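Local coordinates for carbohydrate deacetylase Agd3 (Neosartorya fumigata, PDB 6NWZ), which removes acetyl groups from the N-acetylated sugars of the exopolysaccharide galactosaminogalactan, probably with the help of a bound metal, a step required for fungal biofilm formation, at residues 305-310 / 389-394; 143-148 / 184-189; 643-648 / 677-682. All coordinates share one frame; numbering follows the deposited sequence.

Contact 1 (305-310 / 389-394); sequences NGNGNI and TFTHEE. With ZN (zinc ion), chain L.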
ATOM      1  N   ASN A 305     -13.258 -19.797 -10.338  1.00 36.55           N
ATOM      2  CA  ASN A 305     -13.737 -21.053  -9.768  1.00 40.58           C
ATOM      3  C   ASN A 305     -14.211 -21.924 -10.925  1.00 44.36           C
ATOM      4  O   ASN A 305     -15.300 -21.706 -11.464  1.00 48.35           O
ATOM      5  CB  ASN A 305     -14.855 -20.812  -8.765  1.00 35.86           C
ATOM      6  CG  ASN A 305     -14.410 -19.966  -7.601  1.00 45.38           C
ATOM      7  OD1 ASN A 305     -14.568 -18.746  -7.609  1.00 50.64           O
ATOM      8  ND2 ASN A 305     -13.851 -20.608  -6.584  1.00 41.37           N
ATOM      9  N   GLY A 306     -13.398 -22.915 -11.296  1.00 45.65           N
ATOM     10  CA  GLY A 306     -13.707 -23.726 -12.462  1.00 32.86           C
ATOM     11  C   GLY A 306     -15.038 -24.448 -12.377  1.00 47.16           C
ATOM     12  O   GLY A 306     -15.707 -24.638 -13.396  1.00 49.99           O
ATOM     13  N   ASN A 307     -15.441 -24.862 -11.172  1.00 40.01           N
ATOM     14  CA  ASN A 307     -16.689 -25.608 -11.039  1.00 42.04           C
ATOM     15  C   ASN A 307     -17.891 -24.763 -11.443  1.00 49.63           C
ATOM     16  O   ASN A 307     -18.896 -25.302 -11.919  1.00 47.97           O
ATOM     17  CB  ASN A 307     -16.846 -26.124  -9.606  1.00 36.73           C
ATOM     18  CG  ASN A 307     -18.002 -27.101  -9.456  1.00 48.56           C
ATOM     19  OD1 ASN A 307     -17.978 -28.201 -10.011  1.00 47.84           O
ATOM     20  ND2 ASN A 307     -19.012 -26.710  -8.686  1.00 48.07           N
ATOM     21  N   GLY A 308     -17.805 -23.441 -11.272  1.00 47.78           N
ATOM     22  CA  GLY A 308     -18.864 -22.574 -11.754  1.00 37.68           C
ATOM     23  C   GLY A 308     -19.016 -22.616 -13.261  1.00 45.24           C
ATOM     24  O   GLY A 308     -20.103 -22.358 -13.791  1.00 42.97           O
ATOM     25  N   ASN A 309     -17.933 -22.936 -13.973  1.00 43.27           N
ATOM     26  CA  ASN A 309     -18.021 -23.101 -15.419  1.00 35.17           C
ATOM     27  C   ASN A 309     -18.731 -24.400 -15.781  1.00 45.46           C
ATOM     28  O   ASN A 309     -19.565 -24.426 -16.693  1.00 53.47           O
ATOM     29  CB  ASN A 309     -16.620 -23.054 -16.031  1.00 32.44           C
ATOM     30  CG  ASN A 309     -16.606 -23.449 -17.492  1.00 47.45           C
ATOM     31  OD1 ASN A 309     -15.930 -24.399 -17.882  1.00 48.14           O
ATOM     32  ND2 ASN A 309     -17.359 -22.723 -18.308  1.00 42.94           N
ATOM     33  N   ILE A 310     -18.427 -25.486 -15.068  1.00 44.08           N
ATOM     34  CA  ILE A 310     -19.068 -26.762 -15.370  1.00 42.68           C
ATOM     35  C   ILE A 310     -20.545 -26.719 -15.002  1.00 44.12           C
ATOM     36  O   ILE A 310     -21.393 -27.257 -15.724  1.00 57.11           O
ATOM     37  CB  ILE A 310     -18.338 -27.912 -14.651  1.00 48.72           C
ATOM     38  CG1 ILE A 310     -16.835 -27.867 -14.945  1.00 41.61           C
ATOM     39  CG2 ILE A 310     -18.928 -29.255 -15.063  1.00 39.38           C
ATOM     40  CD1 ILE A 310     -16.483 -28.073 -16.403  1.00 37.68           C
ATOM     41  N   THR A 389      -9.686 -21.732  -6.135  1.00 35.77           N
ATOM     42  CA  THR A 389     -10.139 -23.108  -5.902  1.00 36.90           C
ATOM     43  C   THR A 389     -11.256 -23.520  -6.855  1.00 39.85           C
ATOM     44  O   THR A 389     -11.909 -22.672  -7.475  1.00 45.35           O
ATOM     45  CB  THR A 389     -10.588 -23.335  -4.454  1.00 43.27           C
ATOM     46  OG1 THR A 389     -11.808 -22.625  -4.199  1.00 54.63           O
ATOM     47  CG2 THR A 389      -9.510 -22.880  -3.490  1.00 46.22           C
ATOM     48  N   PHE A 390     -11.481 -24.828  -6.978  1.00 37.00           N
ATOM     49  CA  PHE A 390     -12.389 -25.329  -8.005  1.00 43.39           C
ATOM     50  C   PHE A 390     -13.845 -25.074  -7.625  1.00 49.47           C
ATOM     51  O   PHE A 390     -14.580 -24.407  -8.358  1.00 53.73           O
ATOM     52  CB  PHE A 390     -12.130 -26.818  -8.250  1.00 37.25           C
ATOM     53  CG  PHE A 390     -12.849 -27.374  -9.450  1.00 47.54           C
ATOM     54  CD1 PHE A 390     -12.570 -26.908 -10.724  1.00 46.62           C
ATOM     55  CD2 PHE A 390     -13.794 -28.376  -9.304  1.00 54.25           C
ATOM     56  CE1 PHE A 390     -13.231 -27.425 -11.828  1.00 41.91           C
ATOM     57  CE2 PHE A 390     -14.457 -28.896 -10.403  1.00 42.64           C
ATOM     58  CZ  PHE A 390     -14.176 -28.421 -11.664  1.00 42.27           C
ATOM     59  N   THR A 391     -14.272 -25.578  -6.468  1.00 43.44           N
ATOM     60  CA  THR A 391     -15.673 -25.521  -6.071  1.00 48.42           C
ATOM     61  C   THR A 391     -15.965 -24.439  -5.043  1.00 44.56           C
ATOM     62  O   THR A 391     -17.122 -24.295  -4.631  1.00 42.33           O
ATOM     63  CB  THR A 391     -16.121 -26.878  -5.515  1.00 47.05           C
ATOM     64  OG1 THR A 391     -15.663 -27.021  -4.164  1.00 47.72           O
ATOM     65  CG2 THR A 391     -15.537 -27.997  -6.345  1.00 39.94           C
ATOM     66  N   HIS A 392     -14.952 -23.684  -4.619  1.00 41.56           N
ATOM     67  CA  HIS A 392     -15.091 -22.656  -3.584  1.00 39.64           C
ATOM     68  C   HIS A 392     -15.459 -23.262  -2.230  1.00 50.50           C
ATOM     69  O   HIS A 392     -16.115 -22.619  -1.408  1.00 44.70           O
ATOM     70  CB  HIS A 392     -16.108 -21.585  -3.991  1.00 42.41           C
ATOM     71  CG  HIS A 392     -16.039 -20.343  -3.161  1.00 44.34           C
ATOM     72  ND1 HIS A 392     -16.471 -20.301  -1.853  1.00 44.34           N
ATOM     73  CD2 HIS A 392     -15.584 -19.101  -3.450  1.00 35.29           C
ATOM     74  CE1 HIS A 392     -16.286 -19.085  -1.371  1.00 45.00           C
ATOM     75  NE2 HIS A 392     -15.749 -18.339  -2.320  1.00 40.00           N
ATOM     76  N   GLU A 393     -15.029 -24.499  -1.985  1.00 62.10           N
ATOM     77  CA  GLU A 393     -15.282 -25.143  -0.702  1.00 51.26           C
ATOM     78  C   GLU A 393     -14.501 -24.447   0.405  1.00 48.74           C
ATOM     79  O   GLU A 393     -13.298 -24.201   0.270  1.00 50.71           O
ATOM     80  CB  GLU A 393     -14.900 -26.623  -0.755  1.00 48.21           C
ATOM     81  CG  GLU A 393     -15.066 -27.357   0.577  1.00 43.76           C
ATOM     82  CD  GLU A 393     -14.582 -28.796   0.522  1.00 59.34           C
ATOM     83  OE1 GLU A 393     -13.999 -29.189  -0.510  1.00 63.09           O
ATOM     84  OE2 GLU A 393     -14.785 -29.537   1.509  1.00 55.98           O
ATOM     85  N   GLU A 394     -15.192 -24.129   1.496  1.00 47.70           N
ATOM     86  CA  GLU A 394     -14.539 -23.561   2.667  1.00 49.63           C
ATOM     87  C   GLU A 394     -13.651 -24.612   3.319  1.00 48.04           C
ATOM     88  O   GLU A 394     -14.047 -25.770   3.483  1.00 50.25           O
ATOM     89  CB  GLU A 394     -15.586 -23.054   3.656  1.00 49.92           C
ATOM     90  CG  GLU A 394     -16.852 -22.537   2.985  1.00 68.02           C
ATOM     91  CD  GLU A 394     -16.985 -21.029   3.050  1.00 76.72           C
ATOM     92  OE1 GLU A 394     -16.787 -20.466   4.146  1.00 79.73           O
ATOM     93  OE2 GLU A 394     -17.291 -20.409   2.006  1.00 86.21           O
TER
HETATM   94 ZN    ZN L 913     -14.686 -16.303  -2.995  1.00 54.98          ZN
HETATM   95  O   HOH W   1     -19.132 -24.358  -7.393  1.00 40.94           O

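Contact 2 (143-148 / 184-189); sequences QLLSFT and EIAQFA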
ATOM      1  N   GLN A 143     -10.364  22.840   7.874  1.00 37.35           N
ATOM      2  CA  GLN A 143      -9.504  23.887   7.334  1.00 39.66           C
ATOM      3  C   GLN A 143      -8.626  23.249   6.275  1.00 40.94           C
ATOM      4  O   GLN A 143      -7.833  22.355   6.584  1.00 46.82           O
ATOM      5  CB  GLN A 143      -8.649  24.553   8.416  1.00 35.29           C
ATOM      6  CG  GLN A 143      -7.848  25.745   7.898  1.00 38.88           C
ATOM      7  CD  GLN A 143      -7.307  26.625   9.009  1.00 44.05           C
ATOM      8  OE1 GLN A 143      -6.825  26.132  10.027  1.00 51.88           O
ATOM      9  NE2 GLN A 143      -7.395  27.937   8.822  1.00 39.90           N
ATOM     10  N   LEU A 144      -8.775  23.696   5.033  1.00 36.80           N
ATOM     11  CA  LEU A 144      -8.046  23.097   3.929  1.00 39.80           C
ATOM     12  C   LEU A 144      -6.582  23.509   3.964  1.00 40.70           C
ATOM     13  O   LEU A 144      -6.246  24.642   4.318  1.00 33.38           O
ATOM     14  CB  LEU A 144      -8.680  23.492   2.599  1.00 24.29           C
ATOM     15  CG  LEU A 144     -10.091  22.928   2.426  1.00 25.43           C
ATOM     16  CD1 LEU A 144     -10.570  23.147   1.014  1.00 25.87           C
ATOM     17  CD2 LEU A 144     -10.123  21.450   2.786  1.00 24.88           C
ATOM     18  N   LEU A 145      -5.714  22.569   3.601  1.00 42.59           N
ATOM     19  CA  LEU A 145      -4.270  22.753   3.601  1.00 29.35           C
ATOM     20  C   LEU A 145      -3.728  22.375   2.231  1.00 31.00           C
ATOM     21  O   LEU A 145      -4.224  21.437   1.601  1.00 37.75           O
ATOM     22  CB  LEU A 145      -3.613  21.896   4.693  1.00 20.15           C
ATOM     23  CG  LEU A 145      -2.129  21.537   4.601  1.00 19.23           C
ATOM     24  CD1 LEU A 145      -1.279  22.766   4.765  1.00 26.46           C
ATOM     25  CD2 LEU A 145      -1.772  20.519   5.657  1.00 25.44           C
ATOM     26  N   SER A 146      -2.717  23.106   1.768  1.00 25.04           N
ATOM     27  CA  SER A 146      -2.139  22.816   0.464  1.00 32.60           C
ATOM     28  C   SER A 146      -0.705  23.320   0.416  1.00 30.93           C
ATOM     29  O   SER A 146      -0.367  24.326   1.044  1.00 39.27           O
ATOM     30  CB  SER A 146      -2.943  23.466  -0.660  1.00 20.01           C
ATOM     31  OG  SER A 146      -2.735  24.864  -0.645  1.00 31.84           O
ATOM     32  N   PHE A 147       0.128  22.611  -0.346  1.00 20.00           N
ATOM     33  CA  PHE A 147       1.475  23.088  -0.630  1.00 21.10           C
ATOM     34  C   PHE A 147       1.419  24.238  -1.624  1.00 33.12           C
ATOM     35  O   PHE A 147       0.764  24.138  -2.667  1.00 31.06           O
ATOM     36  CB  PHE A 147       2.345  21.960  -1.185  1.00 26.79           C
ATOM     37  CG  PHE A 147       2.806  20.985  -0.145  1.00 23.49           C
ATOM     38  CD1 PHE A 147       3.729  21.364   0.816  1.00 24.35           C
ATOM     39  CD2 PHE A 147       2.315  19.692  -0.125  1.00 21.14           C
ATOM     40  CE1 PHE A 147       4.150  20.472   1.779  1.00 32.80           C
ATOM     41  CE2 PHE A 147       2.732  18.795   0.833  1.00 32.02           C
ATOM     42  CZ  PHE A 147       3.649  19.185   1.788  1.00 31.69           C
ATOM     43  N   THR A 148       2.103  25.334  -1.301  1.00 19.77           N
ATOM     44  CA  THR A 148       2.170  26.480  -2.191  1.00 22.45           C
ATOM     45  C   THR A 148       3.501  26.587  -2.920  1.00 31.01           C
ATOM     46  O   THR A 148       3.605  27.358  -3.880  1.00 31.28           O
ATOM     47  CB  THR A 148       1.909  27.770  -1.412  1.00 30.47           C
ATOM     48  OG1 THR A 148       2.849  27.878  -0.336  1.00 30.58           O
ATOM     49  CG2 THR A 148       0.502  27.756  -0.850  1.00 29.43           C
ATOM     50  N   GLU A 184       7.694  30.137   3.014  1.00 27.81           N
ATOM     51  CA  GLU A 184       6.482  29.353   3.209  1.00 27.34           C
ATOM     52  C   GLU A 184       6.366  28.302   2.110  1.00 33.14           C
ATOM     53  O   GLU A 184       6.540  28.615   0.927  1.00 38.40           O
ATOM     54  CB  GLU A 184       5.252  30.263   3.211  1.00 29.46           C
ATOM     55  CG  GLU A 184       3.941  29.540   2.952  1.00 24.79           C
ATOM     56  CD  GLU A 184       2.735  30.461   3.002  1.00 44.79           C
ATOM     57  OE1 GLU A 184       2.496  31.093   4.056  1.00 41.94           O
ATOM     58  OE2 GLU A 184       2.020  30.550   1.983  1.00 62.82           O
ATOM     59  N   ILE A 185       6.084  27.060   2.502  1.00 27.10           N
ATOM     60  CA  ILE A 185       5.857  25.984   1.544  1.00 33.46           C
ATOM     61  C   ILE A 185       4.441  25.429   1.601  1.00 40.91           C
ATOM     62  O   ILE A 185       4.014  24.769   0.638  1.00 43.11           O
ATOM     63  CB  ILE A 185       6.878  24.838   1.724  1.00 24.43           C
ATOM     64  CG1 ILE A 185       6.646  24.115   3.050  1.00 19.13           C
ATOM     65  CG2 ILE A 185       8.305  25.354   1.649  1.00 20.32           C
ATOM     66  CD1 ILE A 185       7.426  22.827   3.183  1.00 27.40           C
ATOM     67  N   ALA A 186       3.697  25.652   2.684  1.00 34.22           N
ATOM     68  CA  ALA A 186       2.319  25.198   2.800  1.00 33.14           C
ATOM     69  C   ALA A 186       1.488  26.297   3.446  1.00 31.74           C
ATOM     70  O   ALA A 186       2.007  27.163   4.156  1.00 29.95           O
ATOM     71  CB  ALA A 186       2.208  23.902   3.613  1.00 31.58           C
ATOM     72  N   GLN A 187       0.181  26.240   3.212  1.00 39.44           N
ATOM     73  CA  GLN A 187      -0.689  27.348   3.577  1.00 35.68           C
ATOM     74  C   GLN A 187      -2.049  26.819   4.009  1.00 34.64           C
ATOM     75  O   GLN A 187      -2.612  25.936   3.353  1.00 36.72           O
ATOM     76  CB  GLN A 187      -0.825  28.315   2.395  1.00 35.07           C
ATOM     77  CG  GLN A 187      -1.691  29.524   2.633  1.00 46.38           C
ATOM     78  CD  GLN A 187      -1.613  30.512   1.487  1.00 41.89           C
ATOM     79  OE1 GLN A 187      -2.554  30.654   0.708  1.00 49.73           O
ATOM     80  NE2 GLN A 187      -0.485  31.200   1.381  1.00 28.46           N
ATOM     81  N   PHE A 188      -2.557  27.345   5.124  1.00 37.09           N
ATOM     82  CA  PHE A 188      -3.911  27.044   5.563  1.00 28.63           C
ATOM     83  C   PHE A 188      -4.896  27.946   4.833  1.00 30.99           C
ATOM     84  O   PHE A 188      -4.750  29.173   4.840  1.00 35.30           O
ATOM     85  CB  PHE A 188      -4.060  27.242   7.072  1.00 35.53           C
ATOM     86  CG  PHE A 188      -3.287  26.258   7.897  1.00 38.00           C
ATOM     87  CD1 PHE A 188      -3.491  24.897   7.746  1.00 29.78           C
ATOM     88  CD2 PHE A 188      -2.360  26.696   8.830  1.00 39.58           C
ATOM     89  CE1 PHE A 188      -2.780  23.987   8.510  1.00 42.62           C
ATOM     90  CE2 PHE A 188      -1.649  25.791   9.601  1.00 37.27           C
ATOM     91  CZ  PHE A 188      -1.857  24.434   9.437  1.00 30.50           C
ATOM     92  N   ALA A 189      -5.898  27.339   4.210  1.00 34.54           N
ATOM     93  CA  ALA A 189      -6.934  28.100   3.543  1.00 32.66           C
ATOM     94  C   ALA A 189      -7.861  28.746   4.570  1.00 40.72           C
ATOM     95  O   ALA A 189      -7.960  28.285   5.710  1.00 33.21           O
ATOM     96  CB  ALA A 189      -7.733  27.197   2.608  1.00 26.12           C
TER
HETATM   97  O   HOH W   2      -4.055  26.234   0.865  1.00 31.08           O

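Contact 3 (643-648 / 677-682); sequences FPVAPT and TLSTPI. With MAN (alpha-D-mannopyranose), chain E.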
ATOM      1  N   PHE A 643      18.064   7.887  -6.873  1.00 48.82           N
ATOM      2  CA  PHE A 643      18.939   8.963  -7.318  1.00 49.60           C
ATOM      3  C   PHE A 643      18.128  10.152  -7.804  1.00 49.08           C
ATOM      4  O   PHE A 643      17.247   9.984  -8.658  1.00 43.02           O
ATOM      5  CB  PHE A 643      19.859   8.479  -8.446  1.00 44.36           C
ATOM      6  CG  PHE A 643      20.971   7.587  -7.984  1.00 42.98           C
ATOM      7  CD1 PHE A 643      20.788   6.219  -7.890  1.00 49.31           C
ATOM      8  CD2 PHE A 643      22.207   8.120  -7.654  1.00 49.23           C
ATOM      9  CE1 PHE A 643      21.816   5.396  -7.470  1.00 59.65           C
ATOM     10  CE2 PHE A 643      23.237   7.304  -7.232  1.00 51.88           C
ATOM     11  CZ  PHE A 643      23.041   5.941  -7.138  1.00 56.28           C
ATOM     12  N   PRO A 644      18.397  11.364  -7.296  1.00 49.89           N
ATOM     13  CA  PRO A 644      17.754  12.563  -7.853  1.00 41.54           C
ATOM     14  C   PRO A 644      18.533  13.117  -9.038  1.00 52.25           C
ATOM     15  O   PRO A 644      18.021  13.919  -9.826  1.00 51.29           O
ATOM     16  CB  PRO A 644      17.765  13.535  -6.671  1.00 49.08           C
ATOM     17  CG  PRO A 644      19.029  13.172  -5.933  1.00 50.74           C
ATOM     18  CD  PRO A 644      19.246  11.683  -6.133  1.00 48.54           C
ATOM     19  N   VAL A 645      19.791  12.705  -9.146  1.00 53.74           N
ATOM     20  CA  VAL A 645      20.650  13.028 -10.277  1.00 49.69           C
ATOM     21  C   VAL A 645      21.221  11.720 -10.797  1.00 49.94           C
ATOM     22  O   VAL A 645      21.605  10.846 -10.012  1.00 57.71           O
ATOM     23  CB  VAL A 645      21.781  14.004  -9.889  1.00 44.25           C
ATOM     24  CG1 VAL A 645      22.698  14.241 -11.071  1.00 56.78           C
ATOM     25  CG2 VAL A 645      21.202  15.318  -9.403  1.00 58.43           C
ATOM     26  N   ALA A 646      21.262  11.577 -12.114  1.00 53.54           N
ATOM     27  CA  ALA A 646      21.717  10.330 -12.706  1.00 49.03           C
ATOM     28  C   ALA A 646      23.178  10.079 -12.345  1.00 57.69           C
ATOM     29  O   ALA A 646      24.005  10.995 -12.449  1.00 55.47           O
ATOM     30  CB  ALA A 646      21.543  10.367 -14.221  1.00 42.57           C
ATOM     31  N   PRO A 647      23.530   8.878 -11.891  1.00 64.60           N
ATOM     32  CA  PRO A 647      24.945   8.550 -11.681  1.00 61.95           C
ATOM     33  C   PRO A 647      25.674   8.416 -13.009  1.00 64.03           C
ATOM     34  O   PRO A 647      25.070   8.335 -14.081  1.00 65.57           O
ATOM     35  CB  PRO A 647      24.894   7.218 -10.926  1.00 60.07           C
ATOM     36  CG  PRO A 647      23.569   6.627 -11.296  1.00 60.62           C
ATOM     37  CD  PRO A 647      22.636   7.791 -11.453  1.00 59.74           C
ATOM     38  N   THR A 648      27.009   8.395 -12.929  1.00 66.54           N
ATOM     39  CA  THR A 648      27.816   8.320 -14.143  1.00 63.01           C
ATOM     40  C   THR A 648      27.612   7.005 -14.884  1.00 66.60           C
ATOM     41  O   THR A 648      27.764   6.958 -16.109  1.00 70.54           O
ATOM     42  CB  THR A 648      29.296   8.503 -13.816  1.00 61.09           C
ATOM     43  OG1 THR A 648      29.655   7.641 -12.728  1.00 76.17           O
ATOM     44  CG2 THR A 648      29.589   9.952 -13.448  1.00 56.76           C
ATOM     45  N   THR A 677      29.166   7.415  -8.769  1.00 59.42           N
ATOM     46  CA  THR A 677      29.570   8.808  -8.901  1.00 60.24           C
ATOM     47  C   THR A 677      28.440   9.613  -9.529  1.00 62.33           C
ATOM     48  O   THR A 677      27.949   9.265 -10.608  1.00 70.66           O
ATOM     49  CB  THR A 677      30.837   8.928  -9.748  1.00 56.95           C
ATOM     50  OG1 THR A 677      31.954   8.431  -9.004  1.00 76.02           O
ATOM     51  CG2 THR A 677      31.092  10.376 -10.130  1.00 57.33           C
ATOM     52  N   LEU A 678      28.030  10.683  -8.853  1.00 51.21           N
ATOM     53  CA  LEU A 678      26.982  11.546  -9.382  1.00 60.12           C
ATOM     54  C   LEU A 678      27.488  12.291 -10.611  1.00 65.22           C
ATOM     55  O   LEU A 678      28.547  12.923 -10.574  1.00 70.80           O
ATOM     56  CB  LEU A 678      26.523  12.538  -8.315  1.00 51.48           C
ATOM     57  CG  LEU A 678      25.316  12.166  -7.455  1.00 54.47           C
ATOM     58  CD1 LEU A 678      25.433  10.754  -6.904  1.00 45.39           C
ATOM     59  CD2 LEU A 678      25.175  13.168  -6.326  1.00 56.30           C
ATOM     60  N   SER A 679      26.728  12.210 -11.708  1.00 52.85           N
ATOM     61  CA  SER A 679      27.111  12.925 -12.922  1.00 59.08           C
ATOM     62  C   SER A 679      27.134  14.428 -12.684  1.00 60.61           C
ATOM     63  O   SER A 679      28.096  15.114 -13.045  1.00 69.57           O
ATOM     64  CB  SER A 679      26.150  12.575 -14.058  1.00 58.89           C
ATOM     65  OG  SER A 679      24.825  12.942 -13.721  1.00 48.30           O
ATOM     66  N   THR A 680      26.073  14.959 -12.085  1.00 61.39           N
ATOM     67  CA  THR A 680      26.029  16.348 -11.646  1.00 63.25           C
ATOM     68  C   THR A 680      25.989  16.377 -10.121  1.00 62.32           C
ATOM     69  O   THR A 680      24.962  16.010  -9.524  1.00 65.98           O
ATOM     70  CB  THR A 680      24.817  17.072 -12.242  1.00 79.82           C
ATOM     71  OG1 THR A 680      25.076  17.404 -13.615  1.00109.79           O
ATOM     72  CG2 THR A 680      24.528  18.360 -11.483  1.00 75.68           C
ATOM     73  N   PRO A 681      27.079  16.759  -9.453  1.00 63.44           N
ATOM     74  CA  PRO A 681      27.105  16.718  -7.984  1.00 67.89           C
ATOM     75  C   PRO A 681      26.032  17.596  -7.359  1.00 61.51           C
ATOM     76  O   PRO A 681      25.732  18.689  -7.841  1.00 58.34           O
ATOM     77  CB  PRO A 681      28.508  17.231  -7.643  1.00 56.42           C
ATOM     78  CG  PRO A 681      29.321  16.899  -8.830  1.00 58.96           C
ATOM     79  CD  PRO A 681      28.404  17.063 -10.015  1.00 66.73           C
ATOM     80  N   ILE A 682      25.467  17.109  -6.258  1.00 52.35           N
ATOM     81  CA  ILE A 682      24.396  17.816  -5.564  1.00 41.74           C
ATOM     82  C   ILE A 682      25.012  18.835  -4.618  1.00 53.96           C
ATOM     83  O   ILE A 682      25.751  18.473  -3.698  1.00 72.19           O
ATOM     84  CB  ILE A 682      23.496  16.841  -4.795  1.00 42.48           C
ATOM     85  CG1 ILE A 682      22.802  15.881  -5.760  1.00 48.76           C
ATOM     86  CG2 ILE A 682      22.496  17.611  -3.942  1.00 38.17           C
ATOM     87  CD1 ILE A 682      22.051  14.776  -5.070  1.00 51.17           C
TER
HETATM   88  C1  MAN E 906      24.471  16.492 -14.560  1.00 76.71           C
HETATM   89  C2  MAN E 906      25.230  17.370 -15.585  1.00 85.42           C
HETATM   90  C3  MAN E 906      24.694  18.815 -15.563  1.00 97.97           C
HETATM   91  C4  MAN E 906      23.166  18.847 -15.742  1.00 85.56           C
HETATM   92  C5  MAN E 906      22.482  17.944 -14.702  1.00 82.70           C
HETATM   93  C6  MAN E 906      20.992  17.792 -14.963  1.00 86.99           C
HETATM   94  O2  MAN E 906      25.040  16.899 -16.927  1.00 78.29           O
HETATM   95  O3  MAN E 906      25.336  19.643 -16.542  1.00103.95           O
HETATM   96  O4  MAN E 906      22.681  20.178 -15.579  1.00 73.62           O
HETATM   97  O5  MAN E 906      23.067  16.600 -14.700  1.00 83.79           O
HETATM   98  O6  MAN E 906      20.557  16.563 -14.388  1.00 96.39           O

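Contact 1 (305-310 / 389-394)
Asn307 N donates to Phe390 O at 3.0 Å, with an N-H...O angle of 154°. The amide comes from above the carbonyl plane, not along a lone pair. It belongs to the first turn of helix 306-313, so a loop carbonyl takes up a backbone N-H at the start of that helix. The same Asn307 lies over one face of the Phe390 ring. Its CB is 3.9 Å from the ring centroid and only 18° off the ring normal, a CH-pi contact. CG of Asn307 is anti to the backbone N (chi1 -170°), which carries the amide across the ring and leaves OD1 3.6 Å from Phe390 CE2. OD1 is held by Ile328 N, while ND2 donates to a water that makes a weak bond to Thr391 O. Trp413 and Asn410 of helix 400-417 also pack against Phe390. Asn305 makes a weaker contact with the preceding loop residue, Thr389. Its ND2 forms a weak bond to Thr389 O at 3.0 Å and lies at the edge of the His392 ring, 3.6 Å from His392 CB. Thr389 OG1 in turn weakly accepts His392 N. The run from His388 to His392 matches the H[ST]xxH motif of polysaccharide deacetylases of the NodB type. His392 NE2 binds zinc at 2.4 Å, and Asp256 and His388 complete the protein ligands. The contact therefore probably acts as a second shell: the bond to Phe390 O, with the weak one to Thr389 O, would help to steady the turn between the two histidines and present both imidazoles to the metal.

Contact 2 (143-148 / 184-189)
Leu145 and Phe147 face Phe188 and Ala186 across an antiparallel pair of strands in the region assigned to carbohydrate-binding family CBM87. The strands run at 162° to each other, with their axes 4.7 Å apart at closest. Both Leu145-Phe188 and Phe147-Ala186 are non-hydrogen-bonded pairs. Their side chains form the tightly packed face. Leu145 CD1 reaches Ala186 CB at 3.8 Å and also touches the Phe188 ring obliquely. Phe147 turns its ring edge to Ile185 O. Leu229 and Ala232 of helix 224-237 pack on this face.

Ser146 and Gln187, the hydrogen-bonded pair between them, send their side chains to the other face, which is partly exposed. Packing there is sparser. Thr148 CG2 rests on Gln187 CB at 3.6 Å. The backbone bonds continue past the pair, from Thr148 N to Ile185 O at one end and from Ala189 N to Leu144 O (2.7 Å) at the other. Beside that end Gln143 stretches out, its first torsion (-174°) leading the chain away from its own N. Its amide lies 19° from the plane of the Phe188 ring, with NE2 donating to Ala189 O at 3.2 Å and OE1 bonded to His171. On the face of Ser146 and Gln187, Gln187 NE2 bonds to Glu184 OE2 at 2.7 Å, meeting the carboxylate on its syn side, while Glu184 OE1 pairs with Thr199 OG1.

Contact 3 (643-648 / 677-682)
Ser679 has chi1 at 60°, which sets OG between its backbone N and carbonyl carbon and turns the hydroxyl onto Ala646 O. Thr648 has a similar torsion (chi1 49°), and this lets its OG1 bend back to Thr677 O. Each of these two carbonyls is thus gripped twice by one residue. Ala646 O accepts Ser679 N at 3.1 Å, in the carbonyl plane, as well as the serine hydroxyl. The hydroxyl bond is modelled very short, and its exact length is doubtful at this resolution. Thr677 O accepts Thr648 N at 2.7 Å, almost straight on to the oxygen (C=O...N 176°). Thr648 OG1 reaches the same oxygen at 3.2 Å from a more bent direction. The methyl groups of these two threonines also meet, with CG2 of Thr648 3.7 Å from CG2 of Thr677.

The polar grip brackets a single backbone bridge between Pro647 and Leu678. It ties the loop after strand 639-643 to strand 674-683 in the C-terminal domain. That strand turns a corner at Ser679 and Thr680, and the loop touches it on both sides of the corner. Before the corner, Leu678 CD1 approaches the edge of the Phe643 ring, 4.1 Å from CE2. Pro647 CG lies over the centre of one face of that ring. Past the corner, Val645 and Ile682 lie alongside one another, pointing opposite ways, with CG2 of Val645 4.0 Å from CG1 of Ile682. The Pro644 ring lies crosswise to the Ile682 side chain, its CG 3.5 Å from Ile682 CD1. Ile623 and Arg239 also pack against Ile682. At the corner itself, Thr680 OG1 is joined covalently to C1 of an alpha-mannose, an O-linked sugar.

From the N terminus, contact 2 comes first and closes a loop of 35 residues in the CBM87 region. Contact 1 follows, spanning 78 residues of the deacetylase domain. Contact 3 closes the last of the three, spanning 28 residues of the C-terminal domain. The three are in series, so none nests in or crosses another. Contact 1 stands apart, its centre about 52 Å from the centre of contact 2 and about 54 Å from that of contact 3, on the opposite side of the chain's centre from both. Contacts 2 and 3 are closer, with nearest atoms about 17 Å apart. Their strands 182-188 and 674-683 are linked through a succession of paired strands, which joins the N-terminal and C-terminal regions.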